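PDB 3IA4: dihydrofolate reductase from Moritella profunda, which catalyses the NADPH-dependent reduction of 7,8-dihydrofolate to tetrahydrofolate, and so probably supports glycine, purine and DNA precursor synthesis. Local coordinates for residues M5-A10 with T125-Y130; L9-V14 with E118-G123; L112-I117 with S156-V161. All coordinates share one frame; numbering follows the deposited sequence.

Contact 1 packs segment 125-130 on strand 2-9, contact 2 joins the loops that follow strands 2-9 and 111-117, and contact 3 pairs two strands of the central mixed sheet. Along the chain the segments run 5-10, 9-14, 112-117, 118-123, 125-130 and 156-161. Contacts 1 and 2 share Leu9 and Ala10, with centres about 10 Å apart; the centre of contact 3 lies about 10 Å from that of contact 1 and about 16 Å from that of contact 2. Strands 2-9 and 111-117 are neighbours in the sheet. Contact 1 touches methotrexate and NADPH directly, whereas in contact 2 the Val14 side chain is about 7 Å from the cofactor.

Contact 1: residues M5-A10 with T125-Y130; sequences MIAALA and TWFPDY. With MTX (methotrexate), chain F.
Phe127 packs its ring among the side chains of Met5, Ala7 and Leu9, which strand 2-9 raises from one face. These alternate residues make an apolar row along the ring. Ala7 CB comes to 3.5 Å from Phe127 CE2, a closeness that suits a residue as small as alanine. At the far end Met5, bent at its last torsion (chi3 -50°), brings CE to 3.8 Å from Phe127 CZ. Leu9 works at the ring's root: its methyl CD1 lies 3.8 Å from Phe127 CG, while its other methyl, CD2, lies 4.1 Å from CE1 of Tyr130. Phe127 holds CG anti to the backbone N (chi1 -162°), which carries that atom in toward Leu9 CD1; Tyr102 and Ile15 also touch the side chain. An alanine in place of Phe127 would probably leave Met5 CE and Ala7 CB facing a gap, though the CB contact with Leu9 would remain.

On the opposite face of the strand the inhibitor packs closely, its N3 lying 3.5 Å from Ile6 CG1 and 3.3 Å from Ala7 CA.

The polar contacts belong to the strand's backbone. Methotrexate donates from NA4 to Ile6 O over 2.9 Å, at an N-H...O angle of 159°, and Tyr102 OH shares that carbonyl. The backbone N of Ala8 is hydrogen-bonded to NADPH.

The strand is therefore two-faced, with Phe127 packed on one side and the pteridine on the other. The packing across the two segments is apolar, while Ile6 O and Ala8 N bond methotrexate and NADPH.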
loop_
_atom_site.group_PDB
_atom_site.type_symbol
_atom_site.label_atom_id
_atom_site.label_comp_id
_atom_site.label_asym_id
_atom_site.label_seq_id
_atom_site.Cartn_x
_atom_site.Cartn_y
_atom_site.Cartn_z
ATOM N N MET A 5 3.914 0.231 5.620
ATOM C CA MET A 5 3.348 0.608 4.348
ATOM C C MET A 5 3.488 -0.615 3.452
ATOM O O MET A 5 4.469 -1.372 3.578
ATOM C CB MET A 5 4.139 1.796 3.711
ATOM C CG MET A 5 4.308 2.906 4.745
ATOM S SD MET A 5 4.565 4.575 4.042
ATOM C CE MET A 5 5.868 4.299 2.859
ATOM N N ILE A 6 2.530 -0.813 2.589
ATOM C CA ILE A 6 2.509 -2.010 1.705
ATOM C C ILE A 6 2.292 -1.482 0.303
ATOM O O ILE A 6 1.407 -0.657 0.080
ATOM C CB ILE A 6 1.432 -3.062 2.096
ATOM C CG1 ILE A 6 1.489 -4.200 1.066
ATOM C CG2 ILE A 6 0.031 -2.413 2.137
ATOM C CD1 ILE A 6 0.720 -5.528 1.523
ATOM N N ALA A 7 3.114 -1.950 -0.646
ATOM C CA ALA A 7 3.000 -1.501 -2.040
ATOM C C ALA A 7 3.561 -2.533 -2.977
ATOM O O ALA A 7 4.430 -3.318 -2.562
ATOM C CB ALA A 7 3.869 -0.197 -2.213
ATOM N N ALA A 8 3.116 -2.500 -4.239
ATOM C CA ALA A 8 3.707 -3.372 -5.264
ATOM C C ALA A 8 4.423 -2.450 -6.290
ATOM O O ALA A 8 3.809 -1.543 -6.855
ATOM C CB ALA A 8 2.614 -4.160 -5.980
ATOM N N LEU A 9 5.714 -2.694 -6.463
ATOM C CA LEU A 9 6.573 -1.826 -7.331
ATOM C C LEU A 9 7.040 -2.583 -8.557
ATOM O O LEU A 9 7.694 -3.620 -8.433
ATOM C CB LEU A 9 7.838 -1.397 -6.624
ATOM C CG LEU A 9 7.790 -0.260 -5.547
ATOM C CD1 LEU A 9 6.712 -0.556 -4.469
ATOM C CD2 LEU A 9 9.240 -0.133 -4.946
ATOM N N ALA A 10 6.786 -2.030 -9.730
ATOM C CA ALA A 10 7.515 -2.522 -10.906
ATOM C C ALA A 10 8.912 -1.863 -10.926
ATOM O O ALA A 10 9.308 -1.151 -9.980
ATOM C CB ALA A 10 6.725 -2.209 -12.143
ATOM N N THR A 125 2.967 7.550 -11.308
ATOM C CA THR A 125 3.110 7.596 -9.844
ATOM C C THR A 125 4.197 6.599 -9.449
ATOM O O THR A 125 4.319 5.505 -10.034
ATOM C CB THR A 125 1.817 7.238 -9.084
ATOM O OG1 THR A 125 1.201 6.153 -9.715
ATOM C CG2 THR A 125 0.832 8.428 -9.199
ATOM N N TRP A 126 5.043 7.007 -8.515
ATOM C CA TRP A 126 6.182 6.194 -8.122
ATOM C C TRP A 126 6.213 6.064 -6.625
ATOM O O TRP A 126 5.888 7.014 -5.883
ATOM C CB TRP A 126 7.522 6.890 -8.555
ATOM C CG TRP A 126 7.691 6.873 -10.027
ATOM C CD1 TRP A 126 8.435 5.982 -10.737
ATOM C CD2 TRP A 126 7.127 7.790 -10.974
ATOM N NE1 TRP A 126 8.304 6.239 -12.099
ATOM C CE2 TRP A 126 7.514 7.347 -12.266
ATOM C CE3 TRP A 126 6.287 8.928 -10.862
ATOM C CZ2 TRP A 126 7.083 7.987 -13.448
ATOM C CZ3 TRP A 126 5.849 9.571 -12.061
ATOM C CH2 TRP A 126 6.265 9.089 -13.328
ATOM N N PHE A 127 6.671 4.933 -6.149
ATOM C CA PHE A 127 6.947 4.772 -4.668
ATOM C C PHE A 127 8.100 5.704 -4.266
ATOM O O PHE A 127 9.002 6.020 -5.061
ATOM C CB PHE A 127 7.389 3.296 -4.413
ATOM C CG PHE A 127 7.279 2.897 -2.969
ATOM C CD1 PHE A 127 8.423 2.762 -2.163
ATOM C CD2 PHE A 127 6.007 2.725 -2.410
ATOM C CE1 PHE A 127 8.287 2.419 -0.772
ATOM C CE2 PHE A 127 5.860 2.391 -1.066
ATOM C CZ PHE A 127 6.987 2.275 -0.218
ATOM N N PRO A 128 8.144 6.154 -3.008
ATOM C CA PRO A 128 9.259 7.007 -2.599
ATOM C C PRO A 128 10.637 6.282 -2.625
ATOM O O PRO A 128 10.707 5.070 -2.677
ATOM C CB PRO A 128 8.914 7.309 -1.108
ATOM C CG PRO A 128 7.627 6.729 -0.821
ATOM C CD PRO A 128 7.058 6.081 -2.003
ATOM N N ASP A 129 11.735 7.038 -2.628
ATOM C CA ASP A 129 13.070 6.441 -2.617
ATOM C C ASP A 129 13.426 5.927 -1.184
ATOM O O ASP A 129 14.119 6.583 -0.384
ATOM C CB ASP A 129 14.078 7.530 -3.052
ATOM C CG ASP A 129 15.476 7.025 -3.107
ATOM O OD1 ASP A 129 15.615 5.795 -3.181
ATOM O OD2 ASP A 129 16.445 7.838 -2.997
ATOM N N TYR A 130 12.838 4.798 -0.817
ATOM C CA TYR A 130 13.052 4.262 0.514
ATOM C C TYR A 130 14.515 3.895 0.755
ATOM O O TYR A 130 14.979 3.822 1.909
ATOM C CB TYR A 130 12.126 3.036 0.730
ATOM C CG TYR A 130 12.440 1.859 -0.157
ATOM C CD1 TYR A 130 11.938 1.794 -1.491
ATOM C CD2 TYR A 130 13.257 0.813 0.290
ATOM C CE1 TYR A 130 12.233 0.724 -2.329
ATOM C CE2 TYR A 130 13.556 -0.275 -0.560
ATOM C CZ TYR A 130 13.035 -0.308 -1.845
ATOM O OH TYR A 130 13.356 -1.358 -2.640
HETATM N N1 MTX F . -0.525 -4.664 -3.818
HETATM C C2 MTX F . 0.342 -4.403 -2.816
HETATM N NA2 MTX F . 1.349 -5.277 -2.629
HETATM N N3 MTX F . 0.187 -3.302 -2.022
HETATM C C4 MTX F . -0.856 -2.438 -2.210
HETATM N NA4 MTX F . -0.939 -1.377 -1.444
HETATM C C4A MTX F . -1.755 -2.711 -3.193
HETATM N N5 MTX F . -2.836 -1.877 -3.362
HETATM C C6 MTX F . -3.730 -2.150 -4.365
HETATM C C7 MTX F . -3.615 -3.262 -5.198
HETATM N N8 MTX F . -2.528 -4.126 -5.003
HETATM C C8A MTX F . -1.611 -3.824 -4.002
HETATM C C9 MTX F . -4.891 -1.177 -4.533
HETATM N N10 MTX F . -5.944 -1.677 -5.416
HETATM C CM MTX F . -6.138 -0.947 -6.693
HETATM C C11 MTX F . -8.404 -4.917 -4.351
HETATM C C12 MTX F . -8.568 -4.293 -5.581
HETATM C C13 MTX F . -7.775 -3.219 -5.933
HETATM C C14 MTX F . -6.780 -2.782 -5.058
HETATM C C15 MTX F . -6.624 -3.444 -3.842
HETATM C C16 MTX F . -7.461 -4.447 -3.435
HETATM C C MTX F . -9.176 -6.098 -3.946
HETATM O O MTX F . -10.438 -6.348 -4.463
HETATM N N MTX F . -8.568 -6.926 -3.099
HETATM C CA MTX F . -9.205 -8.049 -2.473
HETATM C CT MTX F . -8.971 -7.984 -0.980
HETATM O O1 MTX F . -7.918 -7.430 -0.543
HETATM O O2 MTX F . -9.808 -8.509 -0.204
HETATM C CB MTX F . -8.631 -9.386 -2.962
HETATM C CG MTX F . -8.859 -9.578 -4.460
HETATM C CD MTX F . -10.328 -9.758 -4.860
HETATM O OE1 MTX F . -10.656 -9.961 -6.065
HETATM O OE2 MTX F . -11.244 -9.708 -4.013
#

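Contact 2: residues L9-V14 with E118-G123; sequences LANNRV and ELTTEG
The carboxamide of Asn11 meets the 118-123 loop both at its edge and over a face. At the edge, ND2 donates to Thr120 OG1, 2.8 Å away and close to the amide plane, with an N-H...O angle of 167°. Over one face lies Leu119 O, 3.2 Å from Asn11 CG. The same carbonyl accepts the backbone N of Asn11 at 2.9 Å, nearly along the C=O axis. Asn11 CG stands beside its own backbone N (chi1 -70°), which sets CG next to the Leu119 oxygen that the N-H grips.

Asparagine also suits the next position, where the backbone of Asn12 takes a left-handed conformation in the turn. Its polar links across the contact run through water: ND2 donates to water 2, which donates to Thr121 O, and more weakly to water 3, beside Thr120 OG1. Water 1 joins the backbones, donating to Asn11 O at 2.6 Å and accepting from Thr121 N.

Beside these bonds the packing is mostly through methyl groups. Thr121 CG2 lies 4.0 Å from Val14 CG1 and 4.1 Å from Ala10 CB. Val14 CG2 packs against a carbonyl, 3.6 Å from Thr121 O. Val14 CG1 also comes to 3.6 Å from Gly123 CA, where a beta carbon would clash, so glycine fits.

Segment 9-14 corresponds to the start of the flexible active-site loop of this family and 118-123 to part of the FG loop. With just two direct hydrogen bonds, waters and a few methyls, the join is directional yet partly solvent-mediated, consistent with loops that can shift beside the cofactor.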
loop_
_atom_site.group_PDB
_atom_site.type_symbol
_atom_site.label_atom_id
_atom_site.label_comp_id
_atom_site.label_asym_id
_atom_site.label_seq_id
_atom_site.Cartn_x
_atom_site.Cartn_y
_atom_site.Cartn_z
ATOM N N LEU A 9 5.714 -2.694 -6.463
ATOM C CA LEU A 9 6.573 -1.826 -7.331
ATOM C C LEU A 9 7.040 -2.583 -8.557
ATOM O O LEU A 9 7.694 -3.620 -8.433
ATOM C CB LEU A 9 7.838 -1.397 -6.624
ATOM C CG LEU A 9 7.790 -0.260 -5.547
ATOM C CD1 LEU A 9 6.712 -0.556 -4.469
ATOM C CD2 LEU A 9 9.240 -0.133 -4.946
ATOM N N ALA A 10 6.786 -2.030 -9.730
ATOM C CA ALA A 10 7.515 -2.522 -10.906
ATOM C C ALA A 10 8.912 -1.863 -10.926
ATOM O O ALA A 10 9.308 -1.151 -9.980
ATOM C CB ALA A 10 6.725 -2.209 -12.143
ATOM N N ASN A 11 9.670 -2.064 -12.011
ATOM C CA ASN A 11 11.016 -1.489 -12.062
ATOM C C ASN A 11 10.947 0.038 -11.921
ATOM O O ASN A 11 9.958 0.653 -12.327
ATOM C CB ASN A 11 11.682 -1.854 -13.390
ATOM C CG ASN A 11 12.039 -3.346 -13.471
ATOM O OD1 ASN A 11 12.130 -4.022 -12.454
ATOM N ND2 ASN A 11 12.299 -3.842 -14.686
ATOM N N ASN A 12 12.027 0.615 -11.371
ATOM C CA ASN A 12 12.175 2.061 -11.209
ATOM C C ASN A 12 11.051 2.588 -10.269
ATOM O O ASN A 12 10.717 3.772 -10.346
ATOM C CB ASN A 12 12.105 2.760 -12.578
ATOM C CG ASN A 12 13.079 2.176 -13.574
ATOM O OD1 ASN A 12 14.233 1.992 -13.238
ATOM N ND2 ASN A 12 12.574 1.757 -14.765
ATOM N N ARG A 13 10.556 1.720 -9.357
ATOM C CA ARG A 13 9.539 2.096 -8.330
ATOM C C ARG A 13 8.210 2.538 -8.889
ATOM O O ARG A 13 7.439 3.238 -8.250
ATOM C CB ARG A 13 10.068 3.205 -7.345
ATOM C CG ARG A 13 11.449 2.897 -6.870
ATOM C CD ARG A 13 11.750 3.796 -5.590
ATOM N NE ARG A 13 11.649 5.273 -5.810
ATOM C CZ ARG A 13 12.636 6.060 -6.243
ATOM N NH1 ARG A 13 13.841 5.546 -6.503
ATOM N NH2 ARG A 13 12.460 7.363 -6.349
ATOM N N VAL A 14 7.931 2.186 -10.158
ATOM C CA VAL A 14 6.585 2.544 -10.668
ATOM C C VAL A 14 5.461 1.802 -9.922
ATOM O O VAL A 14 5.540 0.572 -9.725
ATOM C CB VAL A 14 6.434 2.130 -12.203
ATOM C CG1 VAL A 14 4.955 2.314 -12.679
ATOM C CG2 VAL A 14 7.277 3.059 -13.069
ATOM N N GLU A 118 8.911 -8.069 -11.771
ATOM C CA GLU A 118 9.940 -7.955 -12.790
ATOM C C GLU A 118 9.314 -7.473 -14.085
ATOM O O GLU A 118 8.995 -8.283 -14.983
ATOM C CB GLU A 118 10.643 -9.294 -13.001
ATOM C CG GLU A 118 11.410 -9.753 -11.785
ATOM C CD GLU A 118 12.231 -11.033 -12.056
ATOM O OE1 GLU A 118 12.500 -11.348 -13.255
ATOM O OE2 GLU A 118 12.586 -11.696 -11.057
ATOM N N LEU A 119 9.097 -6.157 -14.182
ATOM C CA LEU A 119 8.429 -5.581 -15.333
ATOM C C LEU A 119 8.906 -4.139 -15.470
ATOM O O LEU A 119 8.980 -3.442 -14.466
ATOM C CB LEU A 119 6.919 -5.591 -15.067
ATOM C CG LEU A 119 6.074 -4.806 -16.063
ATOM C CD1 LEU A 119 6.005 -5.431 -17.436
ATOM C CD2 LEU A 119 4.707 -4.806 -15.439
ATOM N N THR A 120 9.284 -3.721 -16.690
ATOM C CA THR A 120 9.511 -2.288 -16.948
ATOM C C THR A 120 8.237 -1.747 -17.645
ATOM O O THR A 120 7.844 -2.199 -18.741
ATOM C CB THR A 120 10.705 -2.072 -17.836
ATOM O OG1 THR A 120 11.873 -2.535 -17.144
ATOM C CG2 THR A 120 10.854 -0.571 -18.179
ATOM N N THR A 121 7.588 -0.825 -16.987
ATOM C CA THR A 121 6.341 -0.282 -17.524
ATOM C C THR A 121 6.378 1.228 -17.304
ATOM O O THR A 121 7.080 1.708 -16.405
ATOM C CB THR A 121 5.109 -0.989 -16.866
ATOM O OG1 THR A 121 3.909 -0.682 -17.595
ATOM C CG2 THR A 121 4.936 -0.618 -15.451
ATOM N N GLU A 122 5.693 1.997 -18.129
ATOM C CA GLU A 122 5.613 3.459 -17.877
ATOM C C GLU A 122 4.684 3.783 -16.705
ATOM O O GLU A 122 3.668 3.147 -16.456
ATOM C CB GLU A 122 5.112 4.197 -19.118
ATOM C CG GLU A 122 6.249 4.473 -20.129
ATOM C CD GLU A 122 5.716 5.098 -21.415
ATOM O OE1 GLU A 122 4.525 5.595 -21.396
ATOM O OE2 GLU A 122 6.454 5.022 -22.438
ATOM N N GLY A 123 5.056 4.798 -15.932
ATOM C CA GLY A 123 4.249 5.192 -14.804
ATOM C C GLY A 123 3.836 6.664 -14.817
ATOM O O GLY A 123 4.369 7.446 -15.587
HETATM O O HOH W 1 8.847 0.142 -14.645
HETATM O O HOH W 2 9.891 2.749 -15.766
HETATM O O HOH W 3 13.782 -0.789 -16.542
#

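Contact 3: residues L112-I117 with S156-V161; sequences LYLTHI and SLLERV
Tyr113 and Leu157 meet on one face of an antiparallel strand pair in the central mixed sheet of the dihydrofolate reductase fold. Side by side and pointing the same way, they form a CH-pi contact: Leu157 CD1 sits over the ring face, 3.8 Å from its centroid and displaced toward the rim. A leucine suits this, since its second methyl, CD2, reaches ring atoms CE1 and CZ. On the other face Leu114 and Leu158 touch through their CD1 methyls at 4.1 Å.

The backbone sets this register. Leu112 and Leu158 form a hydrogen-bonded pair, each N donating to the other's O over 2.8 Å; Leu114 and Ser156 form a second, and Tyr113 with Leu157 is the non-hydrogen-bonded pair between them. The strand axes run at 150°, so the pairing is twisted.

Farther out, Tyr113 OH is hydrogen-bonded to Glu92, and strand 2-9 flanks strand 111-117 on its other side. Ser156, small enough to sit beside His116, turns OG anti to its backbone N (chi1 172°), and that hydroxyl is hydrogen-bonded to Glu137 OE2. Water 4 donates to Ser156 OG at 2.9 Å and lies 3.0 Å from His116 NE2.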
loop_
_atom_site.group_PDB
_atom_site.type_symbol
_atom_site.label_atom_id
_atom_site.label_comp_id
_atom_site.label_asym_id
_atom_site.label_seq_id
_atom_site.Cartn_x
_atom_site.Cartn_y
_atom_site.Cartn_z
ATOM N N LEU A 112 8.164 -1.860 5.661
ATOM C CA LEU A 112 7.642 -1.802 4.306
ATOM C C LEU A 112 7.368 -3.219 3.868
ATOM O O LEU A 112 8.242 -4.081 3.947
ATOM C CB LEU A 112 8.671 -1.205 3.342
ATOM C CG LEU A 112 9.092 0.242 3.705
ATOM C CD1 LEU A 112 10.171 0.705 2.690
ATOM C CD2 LEU A 112 7.927 1.244 3.829
ATOM N N TYR A 113 6.165 -3.464 3.383
ATOM C CA TYR A 113 5.834 -4.749 2.797
ATOM C C TYR A 113 5.889 -4.511 1.296
ATOM O O TYR A 113 4.960 -3.965 0.706
ATOM C CB TYR A 113 4.387 -5.148 3.155
ATOM C CG TYR A 113 4.142 -5.541 4.614
ATOM C CD1 TYR A 113 3.529 -6.758 4.886
ATOM C CD2 TYR A 113 4.430 -4.685 5.679
ATOM C CE1 TYR A 113 3.222 -7.121 6.161
ATOM C CE2 TYR A 113 4.136 -5.075 7.020
ATOM C CZ TYR A 113 3.498 -6.293 7.209
ATOM O OH TYR A 113 3.232 -6.716 8.502
ATOM N N LEU A 114 6.994 -4.872 0.659
ATOM C CA LEU A 114 7.152 -4.583 -0.756
ATOM C C LEU A 114 7.012 -5.833 -1.616
ATOM O O LEU A 114 7.685 -6.833 -1.418
ATOM C CB LEU A 114 8.550 -3.989 -1.027
ATOM C CG LEU A 114 8.866 -2.681 -0.246
ATOM C CD1 LEU A 114 10.189 -2.076 -0.633
ATOM C CD2 LEU A 114 7.741 -1.640 -0.482
ATOM N N THR A 115 6.218 -5.716 -2.643
ATOM C CA THR A 115 6.273 -6.722 -3.711
ATOM C C THR A 115 7.052 -6.086 -4.858
ATOM O O THR A 115 6.789 -4.930 -5.203
ATOM C CB THR A 115 4.854 -6.956 -4.164
ATOM O OG1 THR A 115 4.145 -7.580 -3.080
ATOM C CG2 THR A 115 4.810 -7.898 -5.406
ATOM N N HIS A 116 8.078 -6.776 -5.366
ATOM C CA HIS A 116 8.771 -6.288 -6.543
ATOM C C HIS A 116 8.357 -7.135 -7.703
ATOM O O HIS A 116 8.524 -8.367 -7.661
ATOM C CB HIS A 116 10.274 -6.437 -6.314
ATOM C CG HIS A 116 10.755 -5.678 -5.129
ATOM N ND1 HIS A 116 11.107 -4.342 -5.206
ATOM C CD2 HIS A 116 10.977 -6.062 -3.852
ATOM C CE1 HIS A 116 11.518 -3.934 -4.012
ATOM N NE2 HIS A 116 11.434 -4.953 -3.173
ATOM N N ILE A 117 7.834 -6.466 -8.746
ATOM C CA ILE A 117 7.467 -7.145 -10.009
ATOM C C ILE A 117 8.522 -6.975 -11.099
ATOM O O ILE A 117 9.003 -5.859 -11.339
ATOM C CB ILE A 117 6.124 -6.545 -10.498
ATOM C CG1 ILE A 117 5.101 -6.636 -9.369
ATOM C CG2 ILE A 117 5.667 -7.243 -11.821
ATOM C CD1 ILE A 117 3.774 -5.853 -9.681
ATOM N N SER A 156 9.117 -8.841 -0.095
ATOM C CA SER A 156 10.203 -8.555 0.822
ATOM C C SER A 156 9.632 -7.689 1.934
ATOM O O SER A 156 9.125 -6.590 1.654
ATOM C CB SER A 156 11.297 -7.791 0.037
ATOM O OG SER A 156 12.326 -7.294 0.850
ATOM N N LEU A 157 9.727 -8.154 3.180
ATOM C CA LEU A 157 9.306 -7.353 4.288
ATOM C C LEU A 157 10.529 -6.718 4.934
ATOM O O LEU A 157 11.437 -7.411 5.422
ATOM C CB LEU A 157 8.425 -8.211 5.220
ATOM C CG LEU A 157 7.925 -7.618 6.528
ATOM C CD1 LEU A 157 7.532 -6.229 6.472
ATOM C CD2 LEU A 157 6.768 -8.498 7.091
ATOM N N LEU A 158 10.601 -5.386 4.833
ATOM C CA LEU A 158 11.722 -4.644 5.407
ATOM C C LEU A 158 11.361 -3.954 6.710
ATOM O O LEU A 158 10.276 -3.337 6.849
ATOM C CB LEU A 158 12.210 -3.567 4.442
ATOM C CG LEU A 158 12.583 -3.967 3.024
ATOM C CD1 LEU A 158 13.011 -2.756 2.235
ATOM C CD2 LEU A 158 13.738 -4.961 3.129
ATOM N N GLU A 159 12.316 -3.976 7.635
ATOM C CA GLU A 159 12.182 -3.289 8.909
ATOM C C GLU A 159 13.186 -2.160 8.954
ATOM O O GLU A 159 14.359 -2.377 8.654
ATOM C CB GLU A 159 12.507 -4.317 10.001
ATOM C CG GLU A 159 12.109 -3.981 11.362
ATOM C CD GLU A 159 12.511 -5.125 12.294
ATOM O OE1 GLU A 159 13.727 -5.405 12.390
ATOM O OE2 GLU A 159 11.605 -5.753 12.890
ATOM N N ARG A 160 12.743 -0.966 9.362
ATOM C CA ARG A 160 13.642 0.182 9.460
ATOM C C ARG A 160 14.720 -0.089 10.499
ATOM O O ARG A 160 14.428 -0.592 11.598
ATOM C CB ARG A 160 12.843 1.469 9.771
ATOM C CG ARG A 160 13.684 2.693 9.819
ATOM C CD ARG A 160 14.065 3.269 8.459
ATOM N NE ARG A 160 15.017 4.365 8.721
ATOM C CZ ARG A 160 14.698 5.640 8.895
ATOM N NH1 ARG A 160 15.686 6.537 9.195
ATOM N NH2 ARG A 160 13.434 6.057 8.806
ATOM N N VAL A 161 15.969 0.225 10.138
ATOM C CA VAL A 161 17.112 0.223 11.077
ATOM C C VAL A 161 17.571 1.651 11.323
ATOM O O VAL A 161 17.853 2.368 10.362
ATOM C CB VAL A 161 18.304 -0.606 10.462
ATOM C CG1 VAL A 161 19.520 -0.626 11.398
ATOM C CG2 VAL A 161 17.859 -2.011 10.149
HETATM O O HOH W 4 12.970 -4.899 -0.643
#